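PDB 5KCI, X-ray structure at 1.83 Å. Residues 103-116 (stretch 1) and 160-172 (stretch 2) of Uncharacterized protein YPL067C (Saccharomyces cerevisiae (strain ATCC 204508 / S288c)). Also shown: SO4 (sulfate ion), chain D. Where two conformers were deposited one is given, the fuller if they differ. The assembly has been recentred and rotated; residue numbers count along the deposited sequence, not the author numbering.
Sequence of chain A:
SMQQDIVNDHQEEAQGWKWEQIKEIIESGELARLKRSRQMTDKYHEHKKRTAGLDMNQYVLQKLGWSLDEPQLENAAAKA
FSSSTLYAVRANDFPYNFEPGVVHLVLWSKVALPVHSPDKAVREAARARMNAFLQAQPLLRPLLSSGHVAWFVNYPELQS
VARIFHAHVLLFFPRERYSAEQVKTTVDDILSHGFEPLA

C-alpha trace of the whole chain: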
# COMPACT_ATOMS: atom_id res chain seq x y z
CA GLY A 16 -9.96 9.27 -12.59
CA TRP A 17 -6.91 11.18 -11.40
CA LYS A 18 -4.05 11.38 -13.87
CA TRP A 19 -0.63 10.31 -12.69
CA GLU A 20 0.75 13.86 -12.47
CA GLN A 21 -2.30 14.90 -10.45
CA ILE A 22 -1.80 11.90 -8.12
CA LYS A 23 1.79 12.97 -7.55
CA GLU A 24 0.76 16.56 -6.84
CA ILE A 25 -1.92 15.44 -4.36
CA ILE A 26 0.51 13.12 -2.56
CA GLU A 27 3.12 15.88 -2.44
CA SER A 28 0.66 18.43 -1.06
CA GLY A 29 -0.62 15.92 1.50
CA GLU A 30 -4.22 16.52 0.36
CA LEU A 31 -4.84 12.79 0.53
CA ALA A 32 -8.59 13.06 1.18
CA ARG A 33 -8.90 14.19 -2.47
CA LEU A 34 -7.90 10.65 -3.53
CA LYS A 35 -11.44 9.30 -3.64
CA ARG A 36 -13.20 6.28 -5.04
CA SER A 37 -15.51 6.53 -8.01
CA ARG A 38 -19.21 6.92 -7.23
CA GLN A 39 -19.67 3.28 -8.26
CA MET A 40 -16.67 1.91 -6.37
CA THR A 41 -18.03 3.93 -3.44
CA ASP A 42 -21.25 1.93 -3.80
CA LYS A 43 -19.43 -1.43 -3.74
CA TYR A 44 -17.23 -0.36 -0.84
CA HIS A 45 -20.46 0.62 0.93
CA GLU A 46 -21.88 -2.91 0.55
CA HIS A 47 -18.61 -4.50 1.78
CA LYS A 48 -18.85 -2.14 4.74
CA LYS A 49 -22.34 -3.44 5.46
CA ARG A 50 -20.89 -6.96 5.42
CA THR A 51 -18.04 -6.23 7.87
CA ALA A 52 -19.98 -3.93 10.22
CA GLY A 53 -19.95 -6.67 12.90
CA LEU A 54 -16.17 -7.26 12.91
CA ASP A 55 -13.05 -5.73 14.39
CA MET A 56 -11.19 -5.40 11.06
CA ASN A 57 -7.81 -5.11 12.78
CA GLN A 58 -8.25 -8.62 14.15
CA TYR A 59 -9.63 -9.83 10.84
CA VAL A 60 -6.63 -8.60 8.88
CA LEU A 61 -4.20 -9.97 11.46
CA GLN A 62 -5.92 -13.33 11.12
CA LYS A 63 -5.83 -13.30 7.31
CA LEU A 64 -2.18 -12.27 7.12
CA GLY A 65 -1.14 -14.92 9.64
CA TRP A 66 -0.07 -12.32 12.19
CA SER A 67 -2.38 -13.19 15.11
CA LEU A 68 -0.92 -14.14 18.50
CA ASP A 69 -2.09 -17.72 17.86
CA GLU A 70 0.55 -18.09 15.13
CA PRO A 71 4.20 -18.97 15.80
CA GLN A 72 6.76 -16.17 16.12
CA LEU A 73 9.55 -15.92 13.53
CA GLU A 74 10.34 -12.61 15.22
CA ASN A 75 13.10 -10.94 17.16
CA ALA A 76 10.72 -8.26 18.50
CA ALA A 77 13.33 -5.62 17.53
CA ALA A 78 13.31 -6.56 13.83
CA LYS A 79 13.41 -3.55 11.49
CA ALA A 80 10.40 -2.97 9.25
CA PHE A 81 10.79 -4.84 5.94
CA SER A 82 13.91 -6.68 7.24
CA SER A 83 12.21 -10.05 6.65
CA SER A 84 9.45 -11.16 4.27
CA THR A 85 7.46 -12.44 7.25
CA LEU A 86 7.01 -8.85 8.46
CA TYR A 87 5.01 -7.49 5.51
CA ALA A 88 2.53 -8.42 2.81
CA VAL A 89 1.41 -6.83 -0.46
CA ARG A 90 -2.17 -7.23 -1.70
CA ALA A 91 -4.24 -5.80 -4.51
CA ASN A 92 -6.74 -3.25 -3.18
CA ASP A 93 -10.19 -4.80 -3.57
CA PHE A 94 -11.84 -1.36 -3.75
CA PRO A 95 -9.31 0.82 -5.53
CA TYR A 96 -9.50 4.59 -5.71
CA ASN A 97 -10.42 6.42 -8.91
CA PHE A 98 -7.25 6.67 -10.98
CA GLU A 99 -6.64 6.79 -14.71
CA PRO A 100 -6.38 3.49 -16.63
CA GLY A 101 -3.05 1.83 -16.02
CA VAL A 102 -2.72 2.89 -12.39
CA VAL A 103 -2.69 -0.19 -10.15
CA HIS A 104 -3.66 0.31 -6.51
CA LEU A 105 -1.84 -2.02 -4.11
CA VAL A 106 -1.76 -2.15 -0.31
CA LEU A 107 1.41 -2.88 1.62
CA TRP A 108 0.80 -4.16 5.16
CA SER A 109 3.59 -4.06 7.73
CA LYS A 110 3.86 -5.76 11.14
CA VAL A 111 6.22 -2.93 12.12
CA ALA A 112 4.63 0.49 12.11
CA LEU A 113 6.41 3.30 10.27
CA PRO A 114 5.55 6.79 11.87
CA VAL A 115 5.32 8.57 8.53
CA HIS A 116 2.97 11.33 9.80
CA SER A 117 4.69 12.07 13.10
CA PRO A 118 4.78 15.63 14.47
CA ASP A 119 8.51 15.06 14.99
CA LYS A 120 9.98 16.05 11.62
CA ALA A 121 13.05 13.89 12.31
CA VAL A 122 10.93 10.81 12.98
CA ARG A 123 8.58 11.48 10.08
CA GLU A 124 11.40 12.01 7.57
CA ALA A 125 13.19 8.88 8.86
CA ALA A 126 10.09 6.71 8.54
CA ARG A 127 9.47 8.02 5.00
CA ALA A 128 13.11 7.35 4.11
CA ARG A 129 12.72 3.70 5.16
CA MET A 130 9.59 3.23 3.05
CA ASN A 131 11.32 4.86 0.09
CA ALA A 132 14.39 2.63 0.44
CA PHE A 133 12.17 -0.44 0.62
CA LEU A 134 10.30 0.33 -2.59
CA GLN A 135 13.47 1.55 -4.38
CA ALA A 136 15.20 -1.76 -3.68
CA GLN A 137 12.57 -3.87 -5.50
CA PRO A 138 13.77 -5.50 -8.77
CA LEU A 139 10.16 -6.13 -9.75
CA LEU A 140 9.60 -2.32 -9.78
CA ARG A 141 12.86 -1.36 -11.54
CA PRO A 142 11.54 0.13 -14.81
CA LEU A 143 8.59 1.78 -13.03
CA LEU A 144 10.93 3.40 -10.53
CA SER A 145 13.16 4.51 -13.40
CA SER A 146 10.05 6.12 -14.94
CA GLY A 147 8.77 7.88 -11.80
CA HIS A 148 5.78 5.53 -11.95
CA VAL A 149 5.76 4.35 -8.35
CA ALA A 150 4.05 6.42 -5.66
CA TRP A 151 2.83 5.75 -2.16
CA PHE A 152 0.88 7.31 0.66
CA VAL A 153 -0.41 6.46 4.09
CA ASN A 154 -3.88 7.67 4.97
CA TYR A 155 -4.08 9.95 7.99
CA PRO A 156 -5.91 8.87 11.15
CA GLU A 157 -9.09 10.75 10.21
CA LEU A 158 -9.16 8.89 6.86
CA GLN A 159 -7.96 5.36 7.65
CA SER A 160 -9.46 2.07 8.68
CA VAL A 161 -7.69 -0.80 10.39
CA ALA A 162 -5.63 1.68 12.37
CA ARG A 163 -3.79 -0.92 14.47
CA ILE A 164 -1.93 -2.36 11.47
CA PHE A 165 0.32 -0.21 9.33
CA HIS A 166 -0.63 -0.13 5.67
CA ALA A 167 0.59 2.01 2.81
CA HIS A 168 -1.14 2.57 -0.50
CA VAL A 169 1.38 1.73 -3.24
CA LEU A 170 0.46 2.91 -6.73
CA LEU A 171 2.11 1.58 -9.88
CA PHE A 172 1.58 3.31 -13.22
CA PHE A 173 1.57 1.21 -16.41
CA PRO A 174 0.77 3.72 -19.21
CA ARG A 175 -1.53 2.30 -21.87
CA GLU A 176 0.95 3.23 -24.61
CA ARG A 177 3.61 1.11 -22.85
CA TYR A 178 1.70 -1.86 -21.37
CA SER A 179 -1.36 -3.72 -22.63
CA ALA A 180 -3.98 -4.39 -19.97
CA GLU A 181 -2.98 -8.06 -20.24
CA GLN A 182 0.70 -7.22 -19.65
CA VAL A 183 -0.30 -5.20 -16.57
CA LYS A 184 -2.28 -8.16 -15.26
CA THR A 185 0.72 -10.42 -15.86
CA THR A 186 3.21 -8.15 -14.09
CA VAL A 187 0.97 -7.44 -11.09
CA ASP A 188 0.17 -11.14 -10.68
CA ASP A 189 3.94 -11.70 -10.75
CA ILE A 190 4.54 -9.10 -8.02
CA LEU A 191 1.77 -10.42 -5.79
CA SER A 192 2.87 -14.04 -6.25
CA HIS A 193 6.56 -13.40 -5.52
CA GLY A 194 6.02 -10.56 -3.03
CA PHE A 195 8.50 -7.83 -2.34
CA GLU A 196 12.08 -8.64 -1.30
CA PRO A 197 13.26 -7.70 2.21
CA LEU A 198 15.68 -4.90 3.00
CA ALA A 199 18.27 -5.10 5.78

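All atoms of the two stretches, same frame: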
# COMPACT_ATOMS: atom_id res chain seq x y z
N VAL A 103 -2.37 1.00 -10.92
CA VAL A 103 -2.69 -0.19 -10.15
C VAL A 103 -2.58 0.21 -8.70
O VAL A 103 -1.58 0.82 -8.31
CB VAL A 103 -1.73 -1.33 -10.49
CG1 VAL A 103 -1.95 -2.51 -9.63
CG2 VAL A 103 -1.91 -1.73 -11.98
N HIS A 104 -3.59 -0.12 -7.91
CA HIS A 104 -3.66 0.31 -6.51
C HIS A 104 -3.39 -0.90 -5.62
O HIS A 104 -4.24 -1.80 -5.51
CB HIS A 104 -5.05 0.89 -6.24
CG HIS A 104 -5.21 1.51 -4.91
ND1 HIS A 104 -6.27 2.32 -4.61
CD2 HIS A 104 -4.45 1.45 -3.79
CE1 HIS A 104 -6.18 2.72 -3.35
NE2 HIS A 104 -5.09 2.20 -2.83
N LEU A 105 -2.21 -0.94 -5.02
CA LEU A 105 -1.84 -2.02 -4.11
C LEU A 105 -1.84 -1.50 -2.68
O LEU A 105 -1.83 -0.30 -2.45
CB LEU A 105 -0.44 -2.58 -4.43
CG LEU A 105 -0.18 -2.99 -5.87
CD1 LEU A 105 1.25 -3.51 -6.02
CD2 LEU A 105 -1.18 -4.05 -6.31
N VAL A 106 -1.85 -2.44 -1.74
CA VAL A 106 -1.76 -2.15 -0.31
C VAL A 106 -0.62 -2.96 0.24
O VAL A 106 -0.54 -4.17 0.01
CB VAL A 106 -3.06 -2.47 0.44
CG1 VAL A 106 -2.90 -2.10 1.96
CG2 VAL A 106 -4.23 -1.73 -0.18
N LEU A 107 0.28 -2.29 0.95
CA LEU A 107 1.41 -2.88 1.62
C LEU A 107 1.20 -2.83 3.13
O LEU A 107 1.29 -1.76 3.72
CB LEU A 107 2.68 -2.12 1.25
CG LEU A 107 3.96 -2.45 2.01
CD1 LEU A 107 4.38 -3.89 1.75
CD2 LEU A 107 5.07 -1.47 1.57
N TRP A 108 0.98 -3.98 3.72
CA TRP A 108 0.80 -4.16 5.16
C TRP A 108 2.14 -4.44 5.81
O TRP A 108 2.97 -5.19 5.28
CB TRP A 108 -0.17 -5.32 5.42
CG TRP A 108 -1.51 -5.11 4.86
CD1 TRP A 108 -1.95 -5.49 3.62
CD2 TRP A 108 -2.59 -4.44 5.49
NE1 TRP A 108 -3.27 -5.11 3.46
CE2 TRP A 108 -3.68 -4.46 4.60
CE3 TRP A 108 -2.75 -3.83 6.74
CZ2 TRP A 108 -4.91 -3.89 4.92
CZ3 TRP A 108 -3.97 -3.26 7.05
CH2 TRP A 108 -5.02 -3.28 6.15
N SER A 109 2.35 -3.86 7.00
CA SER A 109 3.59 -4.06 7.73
C SER A 109 3.32 -4.35 9.21
O SER A 109 2.57 -3.62 9.84
CB SER A 109 4.51 -2.84 7.63
OG SER A 109 5.72 -3.06 8.34
N LYS A 110 3.92 -5.42 9.72
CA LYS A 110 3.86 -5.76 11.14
C LYS A 110 4.52 -4.69 11.99
O LYS A 110 4.15 -4.51 13.16
CB LYS A 110 4.57 -7.09 11.39
CG LYS A 110 3.74 -8.35 11.28
CD LYS A 110 4.44 -9.50 12.01
CE LYS A 110 4.09 -10.87 11.42
NZ LYS A 110 5.19 -11.88 11.59
N VAL A 111 5.52 -4.01 11.44
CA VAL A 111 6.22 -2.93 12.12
C VAL A 111 5.65 -1.62 11.60
O VAL A 111 5.67 -1.34 10.39
CB VAL A 111 7.74 -3.00 11.86
CG1 VAL A 111 8.47 -1.92 12.64
CG2 VAL A 111 8.27 -4.37 12.23
N ALA A 112 5.12 -0.82 12.51
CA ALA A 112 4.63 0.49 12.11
C ALA A 112 5.81 1.36 11.67
O ALA A 112 6.93 1.24 12.18
CB ALA A 112 3.86 1.13 13.26
N LEU A 113 5.52 2.24 10.71
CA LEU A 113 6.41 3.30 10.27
C LEU A 113 5.71 4.63 10.51
O LEU A 113 4.66 4.90 9.90
CB LEU A 113 6.77 3.14 8.78
CG LEU A 113 7.51 1.85 8.47
CD1 LEU A 113 6.55 0.81 7.92
CD2 LEU A 113 8.67 2.10 7.50
N PRO A 114 6.27 5.55 11.46
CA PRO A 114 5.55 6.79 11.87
C PRO A 114 5.63 7.91 10.85
O PRO A 114 6.12 9.02 11.11
CB PRO A 114 6.27 7.16 13.18
CG PRO A 114 7.19 6.02 13.54
CD PRO A 114 7.47 5.29 12.28
N VAL A 115 5.09 7.66 9.65
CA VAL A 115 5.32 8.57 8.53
C VAL A 115 4.60 9.91 8.63
O VAL A 115 4.85 10.79 7.80
CB VAL A 115 4.92 7.87 7.21
CG1 VAL A 115 5.76 6.63 7.00
CG2 VAL A 115 3.43 7.51 7.20
N HIS A 116 3.68 10.08 9.57
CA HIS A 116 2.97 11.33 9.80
C HIS A 116 3.19 11.78 11.24
O HIS A 116 2.24 12.20 11.91
CB HIS A 116 1.47 11.17 9.52
CG HIS A 116 1.12 10.86 8.09
ND1 HIS A 116 1.47 11.67 7.04
CD2 HIS A 116 0.38 9.85 7.55
CE1 HIS A 116 1.02 11.16 5.91
NE2 HIS A 116 0.36 10.05 6.20
N SER A 160 -8.88 3.16 7.91
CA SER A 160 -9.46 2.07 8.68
C SER A 160 -8.34 1.13 9.08
O SER A 160 -7.19 1.29 8.67
CB SER A 160 -10.54 1.35 7.86
OG SER A 160 -11.58 2.25 7.57
N VAL A 161 -8.67 0.19 9.96
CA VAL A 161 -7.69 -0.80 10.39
C VAL A 161 -6.48 -0.06 10.94
O VAL A 161 -5.36 -0.27 10.48
CB VAL A 161 -7.28 -1.71 9.22
CG1 VAL A 161 -6.47 -2.89 9.71
CG2 VAL A 161 -8.54 -2.16 8.44
N ALA A 162 -6.70 0.79 11.94
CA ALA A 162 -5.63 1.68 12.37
C ALA A 162 -4.55 1.00 13.20
O ALA A 162 -3.51 1.61 13.44
CB ALA A 162 -6.21 2.86 13.13
N ARG A 163 -4.77 -0.23 13.64
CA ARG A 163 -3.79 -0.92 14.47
C ARG A 163 -2.77 -1.67 13.64
O ARG A 163 -1.81 -2.20 14.20
CB ARG A 163 -4.48 -1.88 15.45
CG ARG A 163 -5.27 -1.19 16.59
CD ARG A 163 -6.04 -2.18 17.47
NE ARG A 163 -5.30 -2.55 18.68
CZ ARG A 163 -5.49 -2.02 19.89
NH1 ARG A 163 -6.40 -1.07 20.08
NH2 ARG A 163 -4.77 -2.44 20.91
N ILE A 164 -2.90 -1.70 12.31
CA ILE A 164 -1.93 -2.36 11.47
C ILE A 164 -1.48 -1.36 10.42
O ILE A 164 -2.30 -0.84 9.65
CB ILE A 164 -2.49 -3.63 10.78
CG1 ILE A 164 -3.28 -4.48 11.77
CG2 ILE A 164 -1.33 -4.42 10.12
CD1 ILE A 164 -4.09 -5.54 11.16
N PHE A 165 -0.18 -1.14 10.33
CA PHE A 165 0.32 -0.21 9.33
C PHE A 165 0.01 -0.71 7.93
O PHE A 165 0.25 -1.88 7.60
CB PHE A 165 1.81 -0.01 9.49
CG PHE A 165 2.40 0.91 8.45
CD1 PHE A 165 2.51 2.27 8.70
CD2 PHE A 165 2.80 0.42 7.23
CE1 PHE A 165 3.03 3.12 7.73
CE2 PHE A 165 3.32 1.28 6.26
CZ PHE A 165 3.44 2.64 6.54
N HIS A 166 -0.52 0.17 7.09
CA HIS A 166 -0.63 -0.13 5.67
C HIS A 166 -0.42 1.13 4.87
O HIS A 166 -0.88 2.22 5.25
CB HIS A 166 -1.96 -0.76 5.30
CG HIS A 166 -3.16 -0.04 5.82
ND1 HIS A 166 -3.47 0.00 7.16
CD2 HIS A 166 -4.15 0.63 5.19
CE1 HIS A 166 -4.58 0.70 7.34
NE2 HIS A 166 -5.01 1.09 6.15
N ALA A 167 0.31 0.97 3.77
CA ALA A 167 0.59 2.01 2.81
C ALA A 167 -0.10 1.67 1.50
O ALA A 167 -0.19 0.50 1.11
CB ALA A 167 2.10 2.18 2.56
N HIS A 168 -0.61 2.69 0.84
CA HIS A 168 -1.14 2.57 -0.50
C HIS A 168 0.02 2.75 -1.48
O HIS A 168 0.73 3.76 -1.43
CB HIS A 168 -2.25 3.58 -0.72
CG HIS A 168 -3.41 3.38 0.20
ND1 HIS A 168 -4.49 2.60 -0.15
CD2 HIS A 168 -3.62 3.76 1.48
CE1 HIS A 168 -5.34 2.55 0.85
NE2 HIS A 168 -4.85 3.25 1.86
N VAL A 169 0.26 1.74 -2.31
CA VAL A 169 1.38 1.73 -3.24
C VAL A 169 0.76 1.70 -4.62
O VAL A 169 0.04 0.75 -4.95
CB VAL A 169 2.29 0.51 -3.06
CG1 VAL A 169 3.36 0.46 -4.10
CG2 VAL A 169 2.93 0.50 -1.66
N LEU A 170 1.02 2.73 -5.40
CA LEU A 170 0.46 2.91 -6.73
C LEU A 170 1.54 2.67 -7.76
O LEU A 170 2.64 3.21 -7.63
CB LEU A 170 -0.08 4.33 -6.92
CG LEU A 170 -1.06 4.81 -5.84
CD1 LEU A 170 -1.60 6.18 -6.22
CD2 LEU A 170 -2.20 3.86 -5.63
N LEU A 171 1.19 1.90 -8.80
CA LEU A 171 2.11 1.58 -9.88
C LEU A 171 1.46 2.03 -11.17
O LEU A 171 0.31 1.67 -11.41
CB LEU A 171 2.38 0.08 -9.97
CG LEU A 171 2.88 -0.62 -8.71
CD1 LEU A 171 3.16 -2.07 -9.02
CD2 LEU A 171 4.10 0.09 -8.18
N PHE A 172 2.17 2.82 -11.98
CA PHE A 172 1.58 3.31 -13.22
C PHE A 172 2.15 2.54 -14.41
O PHE A 172 3.37 2.55 -14.64
CB PHE A 172 1.81 4.82 -13.38
CG PHE A 172 1.07 5.45 -14.58
CD1 PHE A 172 -0.16 4.97 -15.02
CD2 PHE A 172 1.61 6.57 -15.20
CE1 PHE A 172 -0.81 5.58 -16.08
CE2 PHE A 172 0.94 7.18 -16.26
CZ PHE A 172 -0.27 6.67 -16.69
S SO4 D . -7.27 2.97 4.58
O1 SO4 D . -7.49 2.17 5.81
O2 SO4 D . -5.92 3.46 4.44
O3 SO4 D . -7.57 2.13 3.39
O4 SO4 D . -8.18 4.11 4.58
O HOH W 1 1.58 -2.49 12.06

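Antiparallel strands join their backbones in alternating pairs and sort their side chains onto two faces, and the strands running through Val 103-Ser 109 and through His 166-Phe 172 of YPL067C illustrate both effects. Their directions differ by 155°. Val 103, Leu 105 and Leu 107 each exchange two hydrogen bonds with Leu 171, Val 169 and Ala 167; in the middle pair, Leu 105 N lies 2.8 Å from Val 169 O and Val 169 N 2.9 Å from Leu 105 O. Ser 109 N donates to Phe 165 O (2.9 Å), and a water links the two residues, donating to Ser 109 O (2.7 Å) and accepting from Phe 165 N (2.8 Å).

One face, that of Val 103, Leu 105, Leu 107, Ala 167, Val 169 and Leu 171, is largely apolar: Leu 105 CD1 meets Leu 171 CD1 at 3.8 Å, and Leu 107 CB meets Val 169 CG2 at 3.9 Å. The Phe 165 ring extends this packing to the loop, with Leu 113 CD1 over its face, 3.7 Å from Phe 165 CE2.

The other face carries three histidines. His 104 NE2 and His 168 ND1 share a hydrogen bond of 2.8 Å, leaving His 168 NE2 free to donate to sulfate O2 (2.8 Å). His 166 is held at both ring nitrogens: ND1 donates to Ile 164 O (2.9 Å) and NE2 to sulfate O1 (2.7 Å). Its CB sits over the six-membered ring of Trp 108, a CH-pi contact.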